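Local coordinates for protein Ddb_g0293866 (Dictyostelium discoideum, PDB 5LW6) that binds ADP-ribose through the macrodomain that makes up this chain, and in the whole protein probably helps sense DNA damage by reading poly-ADP-ribose, at residues N108-Q111 with S112-H116; N160-L163 with Y164-D168; N202-L205 with H206-G210. All coordinates share one frame; numbering follows the deposited sequence. Where two conformers were deposited one is given.

In the fold
All three contacts are local, formed along or at the ends of single helices by residues a few positions apart, but the helices stand at different places round the central sheet. Interaction 1, partly buried, lies in helix 107-116 beside the parallel strands 95-101 and 125-130; its centre is about 32 Å from that of interaction 2, across the chain's centre. Interactions 2 and 3 have centres about 12 Å apart and pack on each other through helices 161-167 and 204-207. Interaction 2, also partly buried, combines a leucine pair with a surface salt bridge and a water bridge. Interaction 3 is a surface contact, dominated by helix capping and one tyrosine ring, whereas interaction 1 turns a hydrophobic pair inward.

Interaction 1: residues N108-Q111 with S112-H116; sequences NLIQ and SFKKH
Leu109 carries its CG opposite the backbone N (chi1 -180°), while Phe113, one turn on, turns its CG opposite the carbonyl carbon (chi1 -80°); the two side chains therefore run side by side in the same direction. CD1 of Leu109 lies 3.9 Å from CE1 of the Phe113 ring. The ring's near edge also faces the helix backbone, with Phe113 CD1 3.4 Å from Leu109 O, an oxygen already bonded to Phe113 N. Branched leucine and flat phenylalanine suit this inward side, where Leu109 meets Val100 and Phe113 meets Met98, Phe125 and Ile127. On a neighbouring stripe Ile110 CG2 rests 4.2 Å from CE of the extended Lys114, whose aliphatic stem can lie on the helix while its amine reaches outward. At the last turn His116 folds back on the backbone: its ND1 donates to Ser112 O at 2.9 Å from above the carbonyl plane, and His116 N approaches that oxygen from the other face. Two donors thus grip one carbonyl oxygen, and the ND1 bond is what limits the imidazole's rotation. With strands 95-101 and 125-130 on its inner side, helix 107-116 is the connecting helix of a beta-alpha-beta crossover, the building unit of the macrodomain's alpha/beta/alpha sandwich.

Interaction 2: residues N160-L163 with Y164-D168; sequences NKQL and YEMLD
Tyr164 reaches back one helical turn to Asn160, and each step of its side chain finds a partner. CB starts 3.7 Å from Lys161 O. Further out, CD1 brings the ring edge to Asn160 O at 3.3 Å, the same oxygen that accepts the bond from Tyr164 N. CE1 then meets the Asn160 amide, 3.5 Å from ND2, with the two planes 36° apart. At the tip, OH is joined to a water at 2.8 Å, and that water accepts from Asn160 ND2 at 3.0 Å. Asn160 presents its amide here because CG sits between the backbone N and the carbonyl carbon (chi1 63°); its OD1 is held by Thr157 N, which helps fix the flat group. On the outer side, Lys161 bends at its last torsion (chi4 -55°) to set NZ against Glu165 OE1 on its syn lone pair (2.5 Å, unusually short, so the exact length is doubtful), a charged i to i+4 pair suited to solvent. Gln162 lays its NE2 3.6 Å from SE of Met166, a selenomethionine introduced for the experiment. Leu163 CG packs at 3.7 Å on Leu167 CD1. These leucines, with Met166, press helix 161-167 onto Leu205 of helix 204-207. Tyr164 meets Phe172 of helix 169-179 edge-to-face, Asp168 links the two helices as cap of the second, and Asn160 ND2 bonds weakly to Thr148 OG1 on strand 145-149.

Interaction 3: residues N202-L205 with H206-G210; sequences NSIL and HKEYG
Asn202 extends alongside Lys207, pointing the same way, with its ND2 3.7 Å from Lys207 CE. Ser203 follows as the N-cap: its short hydroxyl reaches forward, OG accepting from Leu205 N at 3.0 Å, and it is also hydrogen-bonded to Met166 O, tying this helix start to helix 161-167. Ser203 O in turn accepts from Lys207 N, the first turn's backbone bond. The result is a short capped helix, 204-207, in the connection from strand 189-193 to its antiparallel partner, strand 213-217. Within it Ile204 O takes two donors, Glu208 N and Tyr209 N, the second spanning five residues as the helix unwinds. Ile204 carries CG1 anti to its own N (chi1 -170°), and that methylene lies 4.2 Å from the centroid of the Tyr209 ring, an off-centre CH-pi contact; its CD1 continues to within 4.0 Å of Tyr209 OH. With an alanine at Tyr209 the ring is gone, and a gap would probably open beside Ile204 CG1 and the Met166 side chain that packs on the ring. Leu205 comes instead to the ring's edge, CD2 being 4.1 Å from Tyr209 CD2. Beyond the ring the chain turns at Gly210 with positive phi, a conformation readily taken without a side chain, and Leu205 pairs through its backbone with Ile211.

Interaction 1: residues N108-Q111 with S112-H116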
loop_
_atom_site.group_PDB
_atom_site.type_symbol
_atom_site.label_atom_id
_atom_site.label_comp_id
_atom_site.label_asym_id
_atom_site.label_seq_id
_atom_site.Cartn_x
_atom_site.Cartn_y
_atom_site.Cartn_z
ATOM N N ASN A 108 -17.543 -9.877 9.364
ATOM C CA ASN A 108 -17.473 -8.803 10.330
ATOM C C ASN A 108 -16.548 -7.671 9.875
ATOM O O ASN A 108 -16.823 -6.494 10.114
ATOM C CB ASN A 108 -17.115 -9.294 11.754
ATOM C CG ASN A 108 -18.288 -10.006 12.473
ATOM O OD1 ASN A 108 -18.109 -10.523 13.577
ATOM N ND2 ASN A 108 -19.447 -10.036 11.874
ATOM N N LEU A 109 -15.426 -8.046 9.248
ATOM C CA LEU A 109 -14.506 -7.050 8.712
ATOM C C LEU A 109 -15.207 -6.218 7.674
ATOM O O LEU A 109 -15.193 -5.007 7.712
ATOM C CB LEU A 109 -13.255 -7.704 8.133
ATOM C CG LEU A 109 -12.269 -6.698 7.570
ATOM C CD1 LEU A 109 -11.701 -5.942 8.709
ATOM C CD2 LEU A 109 -11.193 -7.422 6.781
ATOM N N ILE A 110 -15.844 -6.876 6.739
ATOM C CA ILE A 110 -16.517 -6.167 5.660
ATOM C C ILE A 110 -17.618 -5.280 6.233
ATOM O O ILE A 110 -17.792 -4.140 5.819
ATOM C CB ILE A 110 -17.066 -7.164 4.605
ATOM C CG1 ILE A 110 -15.971 -8.009 3.894
ATOM C CG2 ILE A 110 -18.056 -6.431 3.709
ATOM C CD1 ILE A 110 -14.877 -7.216 3.225
ATOM N N GLN A 111 -18.396 -5.792 7.167
ATOM C CA GLN A 111 -19.440 -4.963 7.841
ATOM C C GLN A 111 -18.862 -3.714 8.520
ATOM O O GLN A 111 -19.470 -2.679 8.525
ATOM C CB GLN A 111 -20.204 -5.795 8.909
ATOM C CG GLN A 111 -21.177 -6.778 8.317
ATOM C CD GLN A 111 -21.881 -7.603 9.389
ATOM O OE1 GLN A 111 -21.440 -7.683 10.554
ATOM N NE2 GLN A 111 -23.013 -8.208 9.008
ATOM N N SER A 112 -17.653 -3.819 9.073
ATOM C CA SER A 112 -17.020 -2.721 9.759
ATOM C C SER A 112 -16.681 -1.653 8.753
ATOM O O SER A 112 -16.901 -0.458 9.014
ATOM C CB SER A 112 -15.714 -3.146 10.441
ATOM O OG SER A 112 -15.309 -2.111 11.313
ATOM N N PHE A 113 -16.114 -2.057 7.605
ATOM C CA PHE A 113 -15.922 -1.120 6.550
ATOM C C PHE A 113 -17.221 -0.458 6.142
ATOM O O PHE A 113 -17.264 0.783 5.986
ATOM C CB PHE A 113 -15.171 -1.690 5.301
ATOM C CG PHE A 113 -13.689 -1.733 5.491
ATOM C CD1 PHE A 113 -13.126 -2.764 6.133
ATOM C CD2 PHE A 113 -12.872 -0.788 4.966
ATOM C CE1 PHE A 113 -11.735 -2.852 6.329
ATOM C CE2 PHE A 113 -11.494 -0.803 5.189
ATOM C CZ PHE A 113 -10.908 -1.823 5.882
ATOM N N LYS A 114 -18.268 -1.252 5.948
ATOM C CA LYS A 114 -19.552 -0.698 5.554
ATOM C C LYS A 114 -20.055 0.349 6.521
ATOM O O LYS A 114 -20.562 1.397 6.100
ATOM C CB LYS A 114 -20.628 -1.774 5.509
ATOM C CG LYS A 114 -20.633 -2.650 4.306
ATOM C CD LYS A 114 -21.834 -3.635 4.357
ATOM C CE LYS A 114 -21.840 -4.608 3.163
ATOM N NZ LYS A 114 -23.036 -5.483 3.223
ATOM N N LYS A 115 -19.813 0.130 7.796
ATOM C CA LYS A 115 -20.251 1.030 8.829
ATOM C C LYS A 115 -19.507 2.360 8.733
ATOM O O LYS A 115 -20.124 3.423 8.778
ATOM C CB LYS A 115 -20.048 0.362 10.185
ATOM C CG LYS A 115 -20.295 1.223 11.388
ATOM C CD LYS A 115 -19.737 0.589 12.694
ATOM C CE LYS A 115 -20.324 1.306 13.939
ATOM N NZ LYS A 115 -19.756 1.027 15.316
ATOM N N HIS A 116 -18.200 2.309 8.510
ATOM C CA HIS A 116 -17.420 3.535 8.318
ATOM C C HIS A 116 -17.728 4.291 7.062
ATOM O O HIS A 116 -17.443 5.444 6.973
ATOM C CB HIS A 116 -15.900 3.202 8.398
ATOM C CG HIS A 116 -15.471 2.886 9.781
ATOM N ND1 HIS A 116 -15.397 1.603 10.292
ATOM C CD2 HIS A 116 -15.160 3.714 10.805
ATOM C CE1 HIS A 116 -15.071 1.659 11.574
ATOM N NE2 HIS A 116 -14.945 2.921 11.902
#

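Interaction 2: residues N160-L163 with Y164-D168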
loop_
_atom_site.group_PDB
_atom_site.type_symbol
_atom_site.label_atom_id
_atom_site.label_comp_id
_atom_site.label_asym_id
_atom_site.label_seq_id
_atom_site.Cartn_x
_atom_site.Cartn_y
_atom_site.Cartn_z
ATOM N N ASN A 160 7.491 -10.392 1.255
ATOM C CA ASN A 160 7.402 -9.933 -0.160
ATOM C C ASN A 160 8.465 -10.553 -1.033
ATOM O O ASN A 160 8.783 -10.071 -2.086
ATOM C CB ASN A 160 7.357 -8.408 -0.251
ATOM C CG ASN A 160 8.594 -7.740 0.272
ATOM O OD1 ASN A 160 9.643 -8.368 0.435
ATOM N ND2 ASN A 160 8.496 -6.451 0.495
ATOM N N LYS A 161 8.932 -11.710 -0.616
ATOM C CA LYS A 161 9.873 -12.488 -1.408
ATOM C C LYS A 161 9.418 -12.709 -2.821
ATOM O O LYS A 161 10.172 -12.545 -3.766
ATOM C CB LYS A 161 10.070 -13.841 -0.664
ATOM C CG LYS A 161 10.977 -14.847 -1.370
ATOM C CD LYS A 161 11.068 -16.096 -0.491
ATOM C CE LYS A 161 12.204 -17.061 -0.918
ATOM N NZ LYS A 161 12.092 -17.438 -2.334
ATOM N N GLN A 162 8.147 -13.024 -2.989
ATOM C CA GLN A 162 7.630 -13.415 -4.353
ATOM C C GLN A 162 7.643 -12.249 -5.296
ATOM O O GLN A 162 8.100 -12.355 -6.408
ATOM C CB GLN A 162 6.241 -14.006 -4.247
ATOM C CG GLN A 162 5.564 -14.348 -5.529
ATOM C CD GLN A 162 6.310 -15.428 -6.304
ATOM O OE1 GLN A 162 6.716 -16.460 -5.758
ATOM N NE2 GLN A 162 6.554 -15.156 -7.564
ATOM N N LEU A 163 7.203 -11.089 -4.778
ATOM C CA LEU A 163 7.338 -9.847 -5.508
ATOM C C LEU A 163 8.778 -9.570 -5.959
ATOM O O LEU A 163 9.003 -9.293 -7.114
ATOM C CB LEU A 163 6.765 -8.702 -4.697
ATOM C CG LEU A 163 6.959 -7.313 -5.270
ATOM C CD1 LEU A 163 6.048 -7.046 -6.492
ATOM C CD2 LEU A 163 6.748 -6.289 -4.174
ATOM N N TYR A 164 9.715 -9.668 -5.033
ATOM C CA TYR A 164 11.119 -9.367 -5.300
ATOM C C TYR A 164 11.705 -10.350 -6.310
ATOM O O TYR A 164 12.417 -9.905 -7.180
ATOM C CB TYR A 164 11.929 -9.354 -4.002
ATOM C CG TYR A 164 11.911 -7.991 -3.338
ATOM C CD1 TYR A 164 10.777 -7.465 -2.729
ATOM C CD2 TYR A 164 13.018 -7.140 -3.397
ATOM C CE1 TYR A 164 10.787 -6.206 -2.182
ATOM C CE2 TYR A 164 13.009 -5.893 -2.851
ATOM C CZ TYR A 164 11.895 -5.400 -2.252
ATOM O OH TYR A 164 11.861 -4.107 -1.752
ATOM N N GLU A 165 11.308 -11.631 -6.257
ATOM C CA GLU A 165 11.779 -12.578 -7.276
ATOM C C GLU A 165 11.325 -12.213 -8.672
ATOM O O GLU A 165 12.067 -12.317 -9.632
ATOM C CB GLU A 165 11.366 -13.948 -6.862
ATOM C CG GLU A 165 12.330 -14.283 -5.767
ATOM C CD GLU A 165 12.085 -15.526 -4.974
ATOM O OE1 GLU A 165 12.750 -15.589 -3.920
ATOM O OE2 GLU A 165 11.292 -16.426 -5.340
HETATM N N MSE A 166 10.141 -11.641 -8.748
HETATM C CA MSE A 166 9.577 -11.223 -9.961
HETATM C C MSE A 166 10.221 -9.969 -10.521
HETATM O O MSE A 166 10.191 -9.787 -11.673
HETATM C CB MSE A 166 8.060 -11.025 -9.752
HETATM C CG MSE A 166 7.392 -12.353 -9.415
HETATM SE SE MSE A 166 5.528 -11.955 -8.776
HETATM C CE MSE A 166 4.750 -11.741 -10.569
ATOM N N LEU A 167 10.784 -9.122 -9.659
ATOM C CA LEU A 167 11.416 -7.838 -10.026
ATOM C C LEU A 167 12.897 -8.049 -10.345
ATOM O O LEU A 167 13.477 -7.231 -11.052
ATOM C CB LEU A 167 11.323 -6.839 -8.849
ATOM C CG LEU A 167 9.909 -6.304 -8.548
ATOM C CD1 LEU A 167 9.774 -5.715 -7.158
ATOM C CD2 LEU A 167 9.518 -5.296 -9.624
ATOM N N ASP A 168 13.422 -9.173 -9.834
ATOM C CA ASP A 168 14.856 -9.478 -9.622
ATOM C C ASP A 168 15.406 -8.708 -8.426
ATOM O O ASP A 168 15.581 -7.493 -8.502
ATOM C CB ASP A 168 15.724 -9.167 -10.825
ATOM C CG ASP A 168 17.164 -9.694 -10.627
ATOM O OD1 ASP A 168 17.356 -10.917 -10.790
ATOM O OD2 ASP A 168 18.053 -8.914 -10.213
HETATM O O HOH W 1 10.717 -4.414 0.818
#

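Interaction 3: residues N202-L205 with H206-G210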
loop_
_atom_site.group_PDB
_atom_site.type_symbol
_atom_site.label_atom_id
_atom_site.label_comp_id
_atom_site.label_asym_id
_atom_site.label_seq_id
_atom_site.Cartn_x
_atom_site.Cartn_y
_atom_site.Cartn_z
ATOM N N ASN A 202 11.453 -4.902 -18.121
ATOM C CA ASN A 202 11.158 -6.200 -18.694
ATOM C C ASN A 202 10.557 -7.218 -17.735
ATOM O O ASN A 202 10.245 -8.326 -18.156
ATOM C CB ASN A 202 12.378 -6.790 -19.316
ATOM C CG ASN A 202 12.848 -6.010 -20.520
ATOM O OD1 ASN A 202 14.033 -5.699 -20.608
ATOM N ND2 ASN A 202 11.951 -5.615 -21.381
ATOM N N SER A 203 10.376 -6.832 -16.474
ATOM C CA SER A 203 9.772 -7.691 -15.424
ATOM C C SER A 203 8.387 -8.129 -15.885
ATOM O O SER A 203 7.647 -7.361 -16.462
ATOM C CB SER A 203 9.613 -6.922 -14.114
ATOM O OG SER A 203 8.870 -7.695 -13.069
ATOM N N ILE A 204 7.987 -9.346 -15.511
ATOM C CA ILE A 204 6.594 -9.776 -15.729
ATOM C C ILE A 204 5.611 -8.803 -15.087
ATOM O O ILE A 204 4.487 -8.582 -15.560
ATOM C CB ILE A 204 6.403 -11.211 -15.141
ATOM C CG1 ILE A 204 5.052 -11.784 -15.552
ATOM C CG2 ILE A 204 6.521 -11.209 -13.640
ATOM C CD1 ILE A 204 4.979 -13.252 -15.393
ATOM N N LEU A 205 6.042 -8.176 -13.997
ATOM C CA LEU A 205 5.155 -7.302 -13.292
ATOM C C LEU A 205 4.734 -6.154 -14.207
ATOM O O LEU A 205 3.591 -5.674 -14.148
ATOM C CB LEU A 205 5.752 -6.747 -11.998
ATOM C CG LEU A 205 5.862 -7.841 -11.008
ATOM C CD1 LEU A 205 6.872 -7.341 -10.021
ATOM C CD2 LEU A 205 4.601 -8.263 -10.350
ATOM N N HIS A 206 5.656 -5.632 -14.992
ATOM C CA HIS A 206 5.372 -4.531 -15.883
ATOM C C HIS A 206 4.767 -4.950 -17.219
ATOM O O HIS A 206 3.729 -4.477 -17.650
ATOM C CB HIS A 206 6.665 -3.730 -16.131
ATOM C CG HIS A 206 6.450 -2.536 -17.028
ATOM N ND1 HIS A 206 5.541 -1.557 -16.741
ATOM C CD2 HIS A 206 6.990 -2.182 -18.232
ATOM C CE1 HIS A 206 5.501 -0.660 -17.717
ATOM N NE2 HIS A 206 6.378 -1.013 -18.640
ATOM N N LYS A 207 5.438 -5.894 -17.889
ATOM C CA LYS A 207 5.081 -6.297 -19.217
ATOM C C LYS A 207 3.787 -7.049 -19.303
ATOM O O LYS A 207 3.006 -6.834 -20.245
ATOM C CB LYS A 207 6.199 -7.141 -19.807
ATOM C CG LYS A 207 7.417 -6.324 -20.208
ATOM C CD LYS A 207 7.133 -5.411 -21.418
ATOM C CE LYS A 207 8.423 -4.805 -21.964
ATOM N NZ LYS A 207 8.137 -3.560 -22.757
ATOM N N GLU A 208 3.567 -7.958 -18.384
ATOM C CA GLU A 208 2.363 -8.771 -18.373
ATOM C C GLU A 208 1.305 -8.267 -17.426
ATOM O O GLU A 208 0.113 -8.292 -17.727
ATOM C CB GLU A 208 2.674 -10.207 -18.018
ATOM C CG GLU A 208 3.156 -11.034 -19.213
ATOM C CD GLU A 208 4.375 -10.447 -19.864
ATOM O OE1 GLU A 208 5.464 -10.456 -19.192
ATOM O OE2 GLU A 208 4.200 -9.916 -21.004
ATOM N N TYR A 209 1.706 -7.811 -16.277
ATOM C CA TYR A 209 0.682 -7.492 -15.250
ATOM C C TYR A 209 0.395 -5.982 -15.133
ATOM O O TYR A 209 -0.459 -5.558 -14.374
ATOM C CB TYR A 209 1.080 -8.060 -13.910
ATOM C CG TYR A 209 1.156 -9.568 -13.830
ATOM C CD1 TYR A 209 0.285 -10.391 -14.574
ATOM C CD2 TYR A 209 2.155 -10.184 -13.085
ATOM C CE1 TYR A 209 0.403 -11.775 -14.491
ATOM C CE2 TYR A 209 2.278 -11.560 -13.016
ATOM C CZ TYR A 209 1.407 -12.356 -13.739
ATOM O OH TYR A 209 1.450 -13.686 -13.615
ATOM N N GLY A 210 1.017 -5.214 -15.974
ATOM C CA GLY A 210 0.671 -3.808 -16.169
ATOM C C GLY A 210 1.010 -2.869 -15.051
ATOM O O GLY A 210 0.477 -1.711 -15.002
#